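Local coordinates for penaeus monodon metallodensovirus major capsid protein (Penaeus monodon metallodensovirus, PDB 6WH7) that builds the icosahedral shell of a shrimp densovirus, with sixty copies assembling into a capsid that probably encloses the viral DNA genome, at residues Phe90-Asn95 with Ile297-Arg302; Gln306-Gln309 with Ser313-Thr316; Val263-Met268 with Pro351-Arg356; Thr176-Ser181 with Tyr188-Val193. All coordinates share one frame; numbering follows the deposited sequence.

Interaction 1: residues Phe90-Asn95 with Ile297-Arg302; sequences FYCEYN and IEFEFR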
loop_
_atom_site.group_PDB
_atom_site.type_symbol
_atom_site.label_atom_id
_atom_site.label_comp_id
_atom_site.label_asym_id
_atom_site.label_seq_id
_atom_site.Cartn_x
_atom_site.Cartn_y
_atom_site.Cartn_z
ATOM N N PHE A 90 -79.638 16.482 -57.314
ATOM C CA PHE A 90 -79.662 15.125 -56.793
ATOM C C PHE A 90 -79.458 15.108 -55.287
ATOM O O PHE A 90 -80.118 14.349 -54.573
ATOM C CB PHE A 90 -78.588 14.320 -57.521
ATOM C CG PHE A 90 -78.460 12.897 -57.082
ATOM C CD1 PHE A 90 -79.382 11.953 -57.475
ATOM C CD2 PHE A 90 -77.367 12.485 -56.354
ATOM C CE1 PHE A 90 -79.244 10.648 -57.100
ATOM C CE2 PHE A 90 -77.226 11.183 -55.984
ATOM C CZ PHE A 90 -78.164 10.263 -56.356
ATOM N N TYR A 91 -78.530 15.916 -54.791
ATOM C CA TYR A 91 -78.144 15.891 -53.389
ATOM C C TYR A 91 -79.016 16.750 -52.485
ATOM O O TYR A 91 -79.396 16.319 -51.394
ATOM C CB TYR A 91 -76.695 16.331 -53.278
ATOM C CG TYR A 91 -75.777 15.412 -54.002
ATOM C CD1 TYR A 91 -75.248 14.307 -53.376
ATOM C CD2 TYR A 91 -75.459 15.632 -55.326
ATOM C CE1 TYR A 91 -74.414 13.462 -54.035
ATOM C CE2 TYR A 91 -74.626 14.792 -55.990
ATOM C CZ TYR A 91 -74.103 13.707 -55.341
ATOM O OH TYR A 91 -73.261 12.852 -55.998
ATOM N N CYS A 92 -79.299 17.975 -52.895
ATOM C CA CYS A 92 -79.944 18.953 -52.033
ATOM C C CYS A 92 -81.436 19.082 -52.275
ATOM O O CYS A 92 -82.078 19.941 -51.670
ATOM C CB CYS A 92 -79.248 20.308 -52.171
ATOM S SG CYS A 92 -78.888 20.791 -53.833
ATOM N N GLU A 93 -81.999 18.256 -53.139
ATOM C CA GLU A 93 -83.409 18.315 -53.469
ATOM C C GLU A 93 -83.938 16.897 -53.543
ATOM O O GLU A 93 -83.325 16.042 -54.185
ATOM C CB GLU A 93 -83.599 19.063 -54.783
ATOM C CG GLU A 93 -84.983 19.134 -55.293
ATOM C CD GLU A 93 -85.090 20.118 -56.421
ATOM O OE1 GLU A 93 -84.075 20.782 -56.702
ATOM O OE2 GLU A 93 -86.170 20.222 -57.037
ATOM N N TYR A 94 -85.056 16.638 -52.880
ATOM C CA TYR A 94 -85.493 15.269 -52.643
ATOM C C TYR A 94 -86.590 14.963 -53.647
ATOM O O TYR A 94 -87.754 15.292 -53.428
ATOM C CB TYR A 94 -85.980 15.139 -51.205
ATOM C CG TYR A 94 -86.302 13.749 -50.728
ATOM C CD1 TYR A 94 -85.290 12.866 -50.405
ATOM C CD2 TYR A 94 -87.609 13.338 -50.541
ATOM C CE1 TYR A 94 -85.563 11.611 -49.950
ATOM C CE2 TYR A 94 -87.892 12.077 -50.083
ATOM C CZ TYR A 94 -86.862 11.219 -49.789
ATOM O OH TYR A 94 -87.124 9.955 -49.330
ATOM N N ASN A 95 -86.235 14.256 -54.707
ATOM C CA ASN A 95 -87.170 13.934 -55.776
ATOM C C ASN A 95 -87.405 12.438 -55.702
ATOM O O ASN A 95 -86.602 11.648 -56.198
ATOM C CB ASN A 95 -86.607 14.342 -57.130
ATOM C CG ASN A 95 -86.472 15.834 -57.283
ATOM O OD1 ASN A 95 -85.400 16.339 -57.593
ATOM N ND2 ASN A 95 -87.569 16.546 -57.109
ATOM N N ILE A 297 -74.470 16.389 -49.384
ATOM C CA ILE A 297 -73.761 17.507 -49.985
ATOM C C ILE A 297 -73.403 18.474 -48.873
ATOM O O ILE A 297 -74.264 18.856 -48.076
ATOM C CB ILE A 297 -74.594 18.187 -51.085
ATOM C CG1 ILE A 297 -73.799 19.311 -51.735
ATOM C CG2 ILE A 297 -75.931 18.660 -50.554
ATOM C CD1 ILE A 297 -74.403 19.799 -52.996
ATOM N N GLU A 298 -72.135 18.841 -48.795
ATOM C CA GLU A 298 -71.617 19.664 -47.713
ATOM C C GLU A 298 -71.415 21.074 -48.235
ATOM O O GLU A 298 -70.511 21.311 -49.026
ATOM C CB GLU A 298 -70.303 19.102 -47.191
ATOM C CG GLU A 298 -70.404 17.744 -46.563
ATOM C CD GLU A 298 -69.061 17.234 -46.103
ATOM O OE1 GLU A 298 -68.045 17.882 -46.422
ATOM O OE2 GLU A 298 -69.015 16.184 -45.430
ATOM N N PHE A 299 -72.215 22.017 -47.769
ATOM C CA PHE A 299 -72.081 23.392 -48.221
ATOM C C PHE A 299 -71.223 24.220 -47.284
ATOM O O PHE A 299 -71.239 24.032 -46.069
ATOM C CB PHE A 299 -73.443 24.054 -48.358
ATOM C CG PHE A 299 -74.237 23.567 -49.512
ATOM C CD1 PHE A 299 -74.085 24.142 -50.752
ATOM C CD2 PHE A 299 -75.145 22.549 -49.359
ATOM C CE1 PHE A 299 -74.820 23.711 -51.810
ATOM C CE2 PHE A 299 -75.880 22.120 -50.416
ATOM C CZ PHE A 299 -75.719 22.701 -51.644
ATOM N N GLU A 300 -70.459 25.130 -47.865
ATOM C CA GLU A 300 -69.900 26.256 -47.143
ATOM C C GLU A 300 -70.709 27.491 -47.484
ATOM O O GLU A 300 -71.042 27.720 -48.646
ATOM C CB GLU A 300 -68.438 26.494 -47.503
ATOM C CG GLU A 300 -67.498 25.446 -47.003
ATOM C CD GLU A 300 -66.085 25.690 -47.462
ATOM O OE1 GLU A 300 -65.882 26.567 -48.321
ATOM O OE2 GLU A 300 -65.174 25.005 -46.959
ATOM N N PHE A 301 -71.037 28.280 -46.476
ATOM C CA PHE A 301 -71.694 29.544 -46.733
ATOM C C PHE A 301 -71.000 30.643 -45.955
ATOM O O PHE A 301 -70.165 30.404 -45.084
ATOM C CB PHE A 301 -73.190 29.494 -46.414
ATOM C CG PHE A 301 -73.510 29.161 -44.995
ATOM C CD1 PHE A 301 -73.718 30.157 -44.069
ATOM C CD2 PHE A 301 -73.622 27.847 -44.590
ATOM C CE1 PHE A 301 -74.034 29.849 -42.777
ATOM C CE2 PHE A 301 -73.929 27.538 -43.296
ATOM C CZ PHE A 301 -74.141 28.534 -42.390
ATOM N N ARG A 302 -71.350 31.865 -46.317
ATOM C CA ARG A 302 -70.655 33.046 -45.853
ATOM C C ARG A 302 -71.677 34.159 -45.708
ATOM O O ARG A 302 -72.648 34.223 -46.462
ATOM C CB ARG A 302 -69.521 33.385 -46.820
ATOM C CG ARG A 302 -68.857 34.681 -46.588
ATOM C CD ARG A 302 -67.693 34.873 -47.521
ATOM N NE ARG A 302 -66.488 34.198 -47.068
ATOM C CZ ARG A 302 -65.347 34.199 -47.740
ATOM N NH1 ARG A 302 -65.269 34.804 -48.907
ATOM N NH2 ARG A 302 -64.286 33.589 -47.250
#
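Ile297 is the bump of this contact, and its branch carbon CG2 fits the hollow between the beta carbons of Tyr91 and Cys92. Ile297 CG2 lies 3.7 Å from Tyr91 CB and 4.0 Å from Cys92 CB. The branch point, Ile297 CB, is 3.6 Å from Tyr91 CB. The Tyr91 and Ile297 side chains cross at about a right angle. Tyr91 CG stands anti to the carbonyl carbon (chi1 -62°). This turns the ring away from the strand and leaves the beta carbon facing Ile297. Phe90 packs on a face of the Tyr91 ring, with CD2 3.5 Å above its plane, and the Tyr91 hydroxyl bonds to the Trp85 carbonyl.

The fit is reciprocal. Cys92 CB settles into a notch between Ile297 CG2 and the edge of the Phe299 ring, where CE2 is 4.2 Å away. All four touching residues are buried and the contact is wholly apolar. Tyr91 also touches Val124, and Cys92 touches Ile64, so the helix end reaches the strands that pair with 287-302. A short helix packed on the sheet of 59-75, 118-135 and 287-302 is consistent with the one parvovirus jelly rolls carry between strands C and D.

Interaction 2: residues Gln306-Gln309 with Ser313-Thr316; sequences QGVQ and SVHT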
loop_
_atom_site.group_PDB
_atom_site.type_symbol
_atom_site.label_atom_id
_atom_site.label_comp_id
_atom_site.label_asym_id
_atom_site.label_seq_id
_atom_site.Cartn_x
_atom_site.Cartn_y
_atom_site.Cartn_z
ATOM N N GLN A 306 -70.429 43.348 -42.445
ATOM C CA GLN A 306 -70.701 44.041 -41.202
ATOM C C GLN A 306 -70.809 45.540 -41.434
ATOM O O GLN A 306 -70.343 46.078 -42.438
ATOM C CB GLN A 306 -69.618 43.758 -40.172
ATOM C CG GLN A 306 -69.588 42.339 -39.720
ATOM C CD GLN A 306 -70.906 41.904 -39.151
ATOM O OE1 GLN A 306 -71.592 42.674 -38.497
ATOM N NE2 GLN A 306 -71.268 40.658 -39.395
ATOM N N GLY A 307 -71.439 46.209 -40.491
ATOM C CA GLY A 307 -71.554 47.640 -40.559
ATOM C C GLY A 307 -72.790 48.081 -41.300
ATOM O O GLY A 307 -73.695 47.305 -41.607
ATOM N N VAL A 308 -72.818 49.380 -41.590
ATOM C CA VAL A 308 -73.937 49.953 -42.314
ATOM C C VAL A 308 -74.013 49.391 -43.720
ATOM O O VAL A 308 -75.086 49.378 -44.324
ATOM C CB VAL A 308 -73.815 51.486 -42.313
ATOM C CG1 VAL A 308 -74.978 52.127 -43.032
ATOM C CG2 VAL A 308 -73.723 51.982 -40.903
ATOM N N GLN A 309 -72.901 48.886 -44.246
ATOM C CA GLN A 309 -72.916 48.272 -45.566
ATOM C C GLN A 309 -73.897 47.115 -45.637
ATOM O O GLN A 309 -74.472 46.857 -46.698
ATOM C CB GLN A 309 -71.518 47.788 -45.920
ATOM C CG GLN A 309 -71.365 47.356 -47.348
ATOM C CD GLN A 309 -69.956 46.966 -47.660
ATOM O OE1 GLN A 309 -69.095 46.985 -46.791
ATOM N NE2 GLN A 309 -69.694 46.657 -48.911
ATOM N N SER A 313 -81.678 48.339 -46.274
ATOM C CA SER A 313 -82.058 49.409 -47.191
ATOM C C SER A 313 -80.867 49.909 -47.991
ATOM O O SER A 313 -80.983 50.155 -49.197
ATOM C CB SER A 313 -82.702 50.562 -46.427
ATOM O OG SER A 313 -81.789 51.152 -45.524
ATOM N N VAL A 314 -79.715 50.078 -47.343
ATOM C CA VAL A 314 -78.552 50.636 -48.023
ATOM C C VAL A 314 -77.633 49.581 -48.620
ATOM O O VAL A 314 -76.699 49.939 -49.352
ATOM C CB VAL A 314 -77.733 51.525 -47.069
ATOM C CG1 VAL A 314 -78.568 52.697 -46.598
ATOM C CG2 VAL A 314 -77.261 50.723 -45.911
ATOM N N HIS A 315 -77.856 48.298 -48.335
ATOM C CA HIS A 315 -77.016 47.268 -48.935
ATOM C C HIS A 315 -77.263 47.151 -50.428
ATOM O O HIS A 315 -76.353 46.782 -51.176
ATOM C CB HIS A 315 -77.247 45.919 -48.261
ATOM C CG HIS A 315 -76.345 44.834 -48.757
ATOM N ND1 HIS A 315 -76.627 44.090 -49.882
ATOM C CD2 HIS A 315 -75.163 44.374 -48.288
ATOM C CE1 HIS A 315 -75.659 43.215 -50.080
ATOM N NE2 HIS A 315 -74.758 43.365 -49.126
ATOM N N THR A 316 -78.480 47.443 -50.879
ATOM C CA THR A 316 -78.738 47.479 -52.313
ATOM C C THR A 316 -77.798 48.453 -53.006
ATOM O O THR A 316 -77.288 48.172 -54.095
ATOM C CB THR A 316 -80.193 47.865 -52.568
ATOM O OG1 THR A 316 -80.445 49.154 -51.999
ATOM C CG2 THR A 316 -81.122 46.857 -51.923
#
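Val308 and Val314 supply the apolar part of this contact. Val308 CG1 stands 3.9 Å from Val314 CG2, and the two short side chains cross obliquely. With Val308 CG1 anti to the backbone N (chi1 -179°), that methyl is carried toward the helix. Val314 answers with the methyl that lies between its own N and carbonyl carbon. The same CG2 also lies against the carbonyl oxygen of Val308.

The polar backbone of Gln309 meets His315 through C-H groups. Gln309 O lies at the edge of the imidazole, near its plane, on the CD2 side. Gln309 O also takes a C-H...O contact from His315 CA, at 3.4 Å and with a bent angle of 125° at the hydrogen. No classical hydrogen bond spans the two segments.

The side-chain hydrogen bonds run past the contact. His315 NE2 bonds back to Glu305 OE1, just before the turn, and its ring meets Trp304 edge-to-face, which would fix the imidazole's rotation. The first side-chain bond of Gln309 leads away from 313-316, yet its amide NE2 reaches Leu318 O at the end of the same helix. Thr316 OG1 donates to Ser313 O at 3.0 Å, within the helix.

Neighbouring subunits cover the valines: Val308 packs on Tyr94 of one and Ile204 of another, and Val314 on Tyr99 of the first. The arrangement is a compact 3-10 turn folded back on the following helix, 312-318. It belongs to the C-terminal extension beyond the last long strand of the jelly roll, here built into the capsid's subunit interfaces.

Interaction 3: residues Val263-Met268 with Pro351-Arg356; sequences VNNRGM and PRVDAR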
loop_
_atom_site.group_PDB
_atom_site.type_symbol
_atom_site.label_atom_id
_atom_site.label_comp_id
_atom_site.label_asym_id
_atom_site.label_seq_id
_atom_site.Cartn_x
_atom_site.Cartn_y
_atom_site.Cartn_z
ATOM N N VAL A 263 -60.482 26.384 -64.131
ATOM C CA VAL A 263 -59.114 25.907 -64.284
ATOM C C VAL A 263 -59.047 24.470 -63.781
ATOM O O VAL A 263 -59.771 24.096 -62.856
ATOM C CB VAL A 263 -58.137 26.835 -63.521
ATOM C CG1 VAL A 263 -56.778 26.225 -63.399
ATOM C CG2 VAL A 263 -57.998 28.154 -64.230
ATOM N N ASN A 264 -58.209 23.653 -64.419
ATOM C CA ASN A 264 -57.649 22.395 -63.908
ATOM C C ASN A 264 -58.454 21.108 -64.061
ATOM O O ASN A 264 -58.019 20.116 -63.487
ATOM C CB ASN A 264 -57.246 22.477 -62.427
ATOM C CG ASN A 264 -55.916 23.125 -62.232
ATOM O OD1 ASN A 264 -55.120 23.208 -63.160
ATOM N ND2 ASN A 264 -55.645 23.563 -61.017
ATOM N N ASN A 265 -59.620 21.086 -64.691
ATOM C CA ASN A 265 -60.268 19.790 -64.895
ATOM C C ASN A 265 -60.547 19.022 -63.613
ATOM O O ASN A 265 -59.827 18.079 -63.286
ATOM C CB ASN A 265 -59.441 18.884 -65.809
ATOM C CG ASN A 265 -60.153 17.585 -66.130
ATOM O OD1 ASN A 265 -61.373 17.530 -66.178
ATOM N ND2 ASN A 265 -59.387 16.530 -66.330
ATOM N N ARG A 266 -61.543 19.438 -62.854
ATOM C CA ARG A 266 -62.117 18.599 -61.818
ATOM C C ARG A 266 -63.505 18.209 -62.292
ATOM O O ARG A 266 -64.339 19.078 -62.549
ATOM C CB ARG A 266 -62.178 19.325 -60.480
ATOM C CG ARG A 266 -62.524 18.442 -59.320
ATOM C CD ARG A 266 -62.723 19.269 -58.086
ATOM N NE ARG A 266 -61.514 19.965 -57.683
ATOM C CZ ARG A 266 -60.617 19.477 -56.841
ATOM N NH1 ARG A 266 -60.802 18.290 -56.291
ATOM N NH2 ARG A 266 -59.547 20.186 -56.535
ATOM N N GLY A 267 -63.748 16.913 -62.416
ATOM C CA GLY A 267 -65.026 16.450 -62.909
ATOM C C GLY A 267 -65.379 15.147 -62.239
ATOM O O GLY A 267 -64.580 14.568 -61.506
ATOM N N MET A 268 -66.597 14.692 -62.484
ATOM C CA MET A 268 -67.073 13.448 -61.904
ATOM C C MET A 268 -67.357 12.432 -62.988
ATOM O O MET A 268 -68.007 12.747 -63.984
ATOM C CB MET A 268 -68.317 13.666 -61.052
ATOM C CG MET A 268 -68.012 14.441 -59.816
ATOM S SD MET A 268 -69.299 14.366 -58.588
ATOM C CE MET A 268 -70.427 15.451 -59.311
ATOM N N PRO A 351 -57.827 10.775 -66.270
ATOM C CA PRO A 351 -56.535 10.291 -65.786
ATOM C C PRO A 351 -55.399 10.538 -66.751
ATOM O O PRO A 351 -54.250 10.613 -66.312
ATOM C CB PRO A 351 -56.783 8.796 -65.575
ATOM C CG PRO A 351 -57.887 8.478 -66.489
ATOM C CD PRO A 351 -58.770 9.672 -66.505
ATOM N N ARG A 352 -55.675 10.687 -68.040
ATOM C CA ARG A 352 -54.633 10.944 -69.020
ATOM C C ARG A 352 -54.370 12.423 -69.240
ATOM O O ARG A 352 -53.443 12.766 -69.975
ATOM C CB ARG A 352 -54.976 10.264 -70.341
ATOM C CG ARG A 352 -54.803 8.771 -70.271
ATOM C CD ARG A 352 -55.224 8.084 -71.532
ATOM N NE ARG A 352 -56.645 8.235 -71.784
ATOM C CZ ARG A 352 -57.274 7.667 -72.801
ATOM N NH1 ARG A 352 -56.606 6.903 -73.643
ATOM N NH2 ARG A 352 -58.570 7.854 -72.964
ATOM N N VAL A 353 -55.155 13.301 -68.624
ATOM C CA VAL A 353 -54.757 14.694 -68.504
ATOM C C VAL A 353 -53.527 14.781 -67.615
ATOM O O VAL A 353 -53.361 13.993 -66.678
ATOM C CB VAL A 353 -55.922 15.536 -67.961
ATOM C CG1 VAL A 353 -55.449 16.882 -67.496
ATOM C CG2 VAL A 353 -56.935 15.736 -69.045
ATOM N N ASP A 354 -52.636 15.714 -67.935
ATOM C CA ASP A 354 -51.439 15.926 -67.139
ATOM C C ASP A 354 -51.800 16.134 -65.677
ATOM O O ASP A 354 -52.731 16.871 -65.351
ATOM C CB ASP A 354 -50.680 17.139 -67.672
ATOM C CG ASP A 354 -49.338 17.323 -67.019
ATOM O OD1 ASP A 354 -48.928 16.463 -66.216
ATOM O OD2 ASP A 354 -48.683 18.338 -67.308
ATOM N N ALA A 355 -51.059 15.468 -64.793
ATOM C CA ALA A 355 -51.326 15.591 -63.367
ATOM C C ALA A 355 -51.177 17.025 -62.891
ATOM O O ALA A 355 -51.806 17.418 -61.905
ATOM C CB ALA A 355 -50.397 14.677 -62.578
ATOM N N ARG A 356 -50.349 17.816 -63.570
ATOM C CA ARG A 356 -50.196 19.218 -63.222
ATOM C C ARG A 356 -51.415 20.033 -63.610
ATOM O O ARG A 356 -51.629 21.113 -63.055
ATOM C CB ARG A 356 -48.957 19.786 -63.898
ATOM C CG ARG A 356 -47.669 19.153 -63.441
ATOM C CD ARG A 356 -46.486 19.946 -63.925
ATOM N NE ARG A 356 -46.437 20.013 -65.379
ATOM C CZ ARG A 356 -45.836 19.119 -66.147
ATOM N NH1 ARG A 356 -45.224 18.087 -65.599
ATOM N NH2 ARG A 356 -45.843 19.258 -67.460
#
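Asn265 turns its CG anti to the backbone N (chi1 -175°), which sends the amide across to Val353. Val353 has CG1 anti to its own N (chi1 165°), leaving CG2 as the methyl nearest that amide. Asn265 CG and Val353 CG2 are 4.7 Å apart. The two side chains cross at a slant. Which way round the amide sits is doubtful, so the contact is best read as packing.

The backbone helps to set this up. Asn264 and Asn265 both have positive phi, which bends the loop. This loop leads into strand 270-274, a strand of the second jelly-roll sheet. Segment 351-356 belongs to the C-terminal region that follows the jelly roll, so the contact lays that tail against the core domain.

At the other end of the contact, Asn264 OD1 comes no closer than 4.1 Å to Arg356 O. These are two acceptors, and no bond joins them. Asn264 ND2 bonds instead to Gly360 O.

Asp354 organises its own segment. Asp354 OD1 takes a weak, long bond of 3.3 Å from Arg356 N, closing an Asx turn. Asp354 OD2 lies 3.0 Å from Arg356 NH2, well out of the guanidinium plane, so only charge links them. Arg356 NH2 has a second partner, Asp225 of a neighbouring subunit, and Asn265 packs on Ile258 of that subunit.

Interaction 4: residues Thr176-Ser181 with Tyr188-Val193; sequences TVWPVS and YVASTV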
loop_
_atom_site.group_PDB
_atom_site.type_symbol
_atom_site.label_atom_id
_atom_site.label_comp_id
_atom_site.label_asym_id
_atom_site.label_seq_id
_atom_site.Cartn_x
_atom_site.Cartn_y
_atom_site.Cartn_z
ATOM N N THR A 176 -88.409 5.691 -73.158
ATOM C CA THR A 176 -88.174 6.160 -71.806
ATOM C C THR A 176 -87.912 7.659 -71.804
ATOM O O THR A 176 -87.410 8.225 -72.776
ATOM C CB THR A 176 -86.986 5.414 -71.196
ATOM O OG1 THR A 176 -87.277 4.014 -71.147
ATOM C CG2 THR A 176 -86.676 5.902 -69.798
ATOM N N VAL A 177 -88.277 8.309 -70.702
ATOM C CA VAL A 177 -87.899 9.687 -70.458
ATOM C C VAL A 177 -87.385 9.776 -69.026
ATOM O O VAL A 177 -87.568 8.866 -68.222
ATOM C CB VAL A 177 -89.063 10.665 -70.706
ATOM C CG1 VAL A 177 -90.078 10.601 -69.583
ATOM C CG2 VAL A 177 -88.543 12.056 -70.946
ATOM N N TRP A 178 -86.724 10.891 -68.715
ATOM C CA TRP A 178 -86.037 11.096 -67.442
ATOM C C TRP A 178 -86.666 12.263 -66.695
ATOM O O TRP A 178 -86.174 13.395 -66.777
ATOM C CB TRP A 178 -84.550 11.350 -67.655
ATOM C CG TRP A 178 -83.795 10.157 -68.082
ATOM C CD1 TRP A 178 -84.265 8.895 -68.197
ATOM C CD2 TRP A 178 -82.417 10.108 -68.443
ATOM N NE1 TRP A 178 -83.271 8.054 -68.606
ATOM C CE2 TRP A 178 -82.121 8.777 -68.766
ATOM C CE3 TRP A 178 -81.405 11.062 -68.528
ATOM C CZ2 TRP A 178 -80.858 8.375 -69.165
ATOM C CZ3 TRP A 178 -80.159 10.662 -68.924
ATOM C CH2 TRP A 178 -79.892 9.331 -69.236
ATOM N N PRO A 179 -87.752 12.029 -65.963
ATOM C CA PRO A 179 -88.353 13.109 -65.183
ATOM C C PRO A 179 -87.381 13.625 -64.138
ATOM O O PRO A 179 -86.692 12.854 -63.473
ATOM C CB PRO A 179 -89.565 12.438 -64.536
ATOM C CG PRO A 179 -89.871 11.305 -65.419
ATOM C CD PRO A 179 -88.550 10.800 -65.878
ATOM N N VAL A 180 -87.322 14.949 -64.000
ATOM C CA VAL A 180 -86.417 15.512 -63.014
ATOM C C VAL A 180 -86.976 15.309 -61.618
ATOM O O VAL A 180 -86.228 15.360 -60.639
ATOM C CB VAL A 180 -86.159 17.004 -63.295
ATOM C CG1 VAL A 180 -87.316 17.850 -62.820
ATOM C CG2 VAL A 180 -84.879 17.447 -62.692
ATOM N N SER A 181 -88.281 15.062 -61.507
ATOM C CA SER A 181 -88.921 14.780 -60.232
ATOM C C SER A 181 -88.705 13.352 -59.778
ATOM O O SER A 181 -89.031 13.021 -58.637
ATOM C CB SER A 181 -90.417 15.050 -60.329
ATOM O OG SER A 181 -91.024 14.162 -61.246
ATOM N N TYR A 188 -83.284 6.341 -64.171
ATOM C CA TYR A 188 -82.869 6.830 -65.476
ATOM C C TYR A 188 -82.123 5.709 -66.173
ATOM O O TYR A 188 -81.026 5.333 -65.756
ATOM C CB TYR A 188 -81.987 8.066 -65.354
ATOM C CG TYR A 188 -82.638 9.258 -64.709
ATOM C CD1 TYR A 188 -83.999 9.458 -64.789
ATOM C CD2 TYR A 188 -81.876 10.225 -64.085
ATOM C CE1 TYR A 188 -84.587 10.552 -64.215
ATOM C CE2 TYR A 188 -82.456 11.326 -63.516
ATOM C CZ TYR A 188 -83.809 11.486 -63.585
ATOM O OH TYR A 188 -84.392 12.587 -63.022
ATOM N N VAL A 189 -82.689 5.207 -67.261
ATOM C CA VAL A 189 -82.152 4.051 -67.960
ATOM C C VAL A 189 -81.601 4.515 -69.293
ATOM O O VAL A 189 -82.257 5.263 -70.025
ATOM C CB VAL A 189 -83.207 2.945 -68.146
ATOM C CG1 VAL A 189 -83.593 2.363 -66.830
ATOM C CG2 VAL A 189 -84.429 3.496 -68.783
ATOM N N ALA A 190 -80.385 4.091 -69.592
ATOM C CA ALA A 190 -79.762 4.335 -70.875
ATOM C C ALA A 190 -79.415 3.003 -71.504
ATOM O O ALA A 190 -78.903 2.107 -70.832
ATOM C CB ALA A 190 -78.511 5.175 -70.724
ATOM N N SER A 191 -79.701 2.871 -72.785
ATOM C CA SER A 191 -79.334 1.686 -73.541
ATOM C C SER A 191 -78.120 2.041 -74.380
ATOM O O SER A 191 -78.225 2.806 -75.342
ATOM C CB SER A 191 -80.493 1.212 -74.413
ATOM O OG SER A 191 -80.133 0.063 -75.154
ATOM N N THR A 192 -76.969 1.496 -74.017
ATOM C CA THR A 192 -75.758 1.716 -74.793
ATOM C C THR A 192 -75.747 0.777 -75.992
ATOM O O THR A 192 -75.819 -0.446 -75.841
ATOM C CB THR A 192 -74.524 1.532 -73.914
ATOM O OG1 THR A 192 -73.337 1.720 -74.697
ATOM C CG2 THR A 192 -74.524 0.174 -73.220
ATOM N N VAL A 193 -75.706 1.353 -77.189
ATOM C CA VAL A 193 -75.816 0.593 -78.427
ATOM C C VAL A 193 -74.851 1.184 -79.445
ATOM O O VAL A 193 -74.885 2.389 -79.713
ATOM C CB VAL A 193 -77.258 0.598 -78.974
ATOM C CG1 VAL A 193 -77.325 -0.084 -80.318
ATOM C CG2 VAL A 193 -78.207 -0.094 -78.003
#
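Trp178 and Tyr188 form an offset stack, the centre of this contact. The five-membered ring of Trp178 and the phenol ring have centroids 4.4 Å apart and planes at 28°. Two CH-pi contacts extend the overlap. Tyr188 CB sits over the five-membered ring of Trp178, 3.5 Å from its centroid. Trp178 CB in turn lies over a face of the tyrosine, 3.9 Å from that ring's centre.

Each ring also has a hydrogen bond to a backbone carbonyl. Trp178 NE1 donates to Val189 O at 3.3 Å, with an N-H...O angle of 139°. The oxygen lies close to the indole plane, but the donor stands above the carbonyl plane. Tyr188 OH donates to Pro179 O, which lies at the edge of the phenol; the modelled separation is improbably short and its value doubtful.

Apolar packing closes the flanks. Thr176 CG2 meets Val189 CG2, the two side chains crossing at about a right angle. Ala190 CB touches the indole edge at Trp178 CZ2, 4.3 Å away. Trp178 also packs on Ile341 and Val82, which lie on strands of two different sheets.

One face of each ring is covered by the other residue. The stack and the two carbonyl partners would together limit rotation of both rings, with the Trp178 bond a bent one and the length of the Tyr188 bond uncertain.

From the N terminus, segment 90-95 opens interaction 1 just after strand 79-83. Interaction 4 opens and closes within that span, drawing the end of strand 169-179 to 189-191, the edge partner of 79-83. The two contacts also touch, where Asn95 packs on Val180 and Ser181. Segment 263-268 then opens interaction 3 before interaction 1 closes on strand 287-302, so these two cross. The chain runs on from that strand into interaction 2, a short local closure within the span of interaction 3 but about 41 Å from it between centres. Segment 351-356 finally closes interaction 3, bringing the C-terminal region back to the jelly roll.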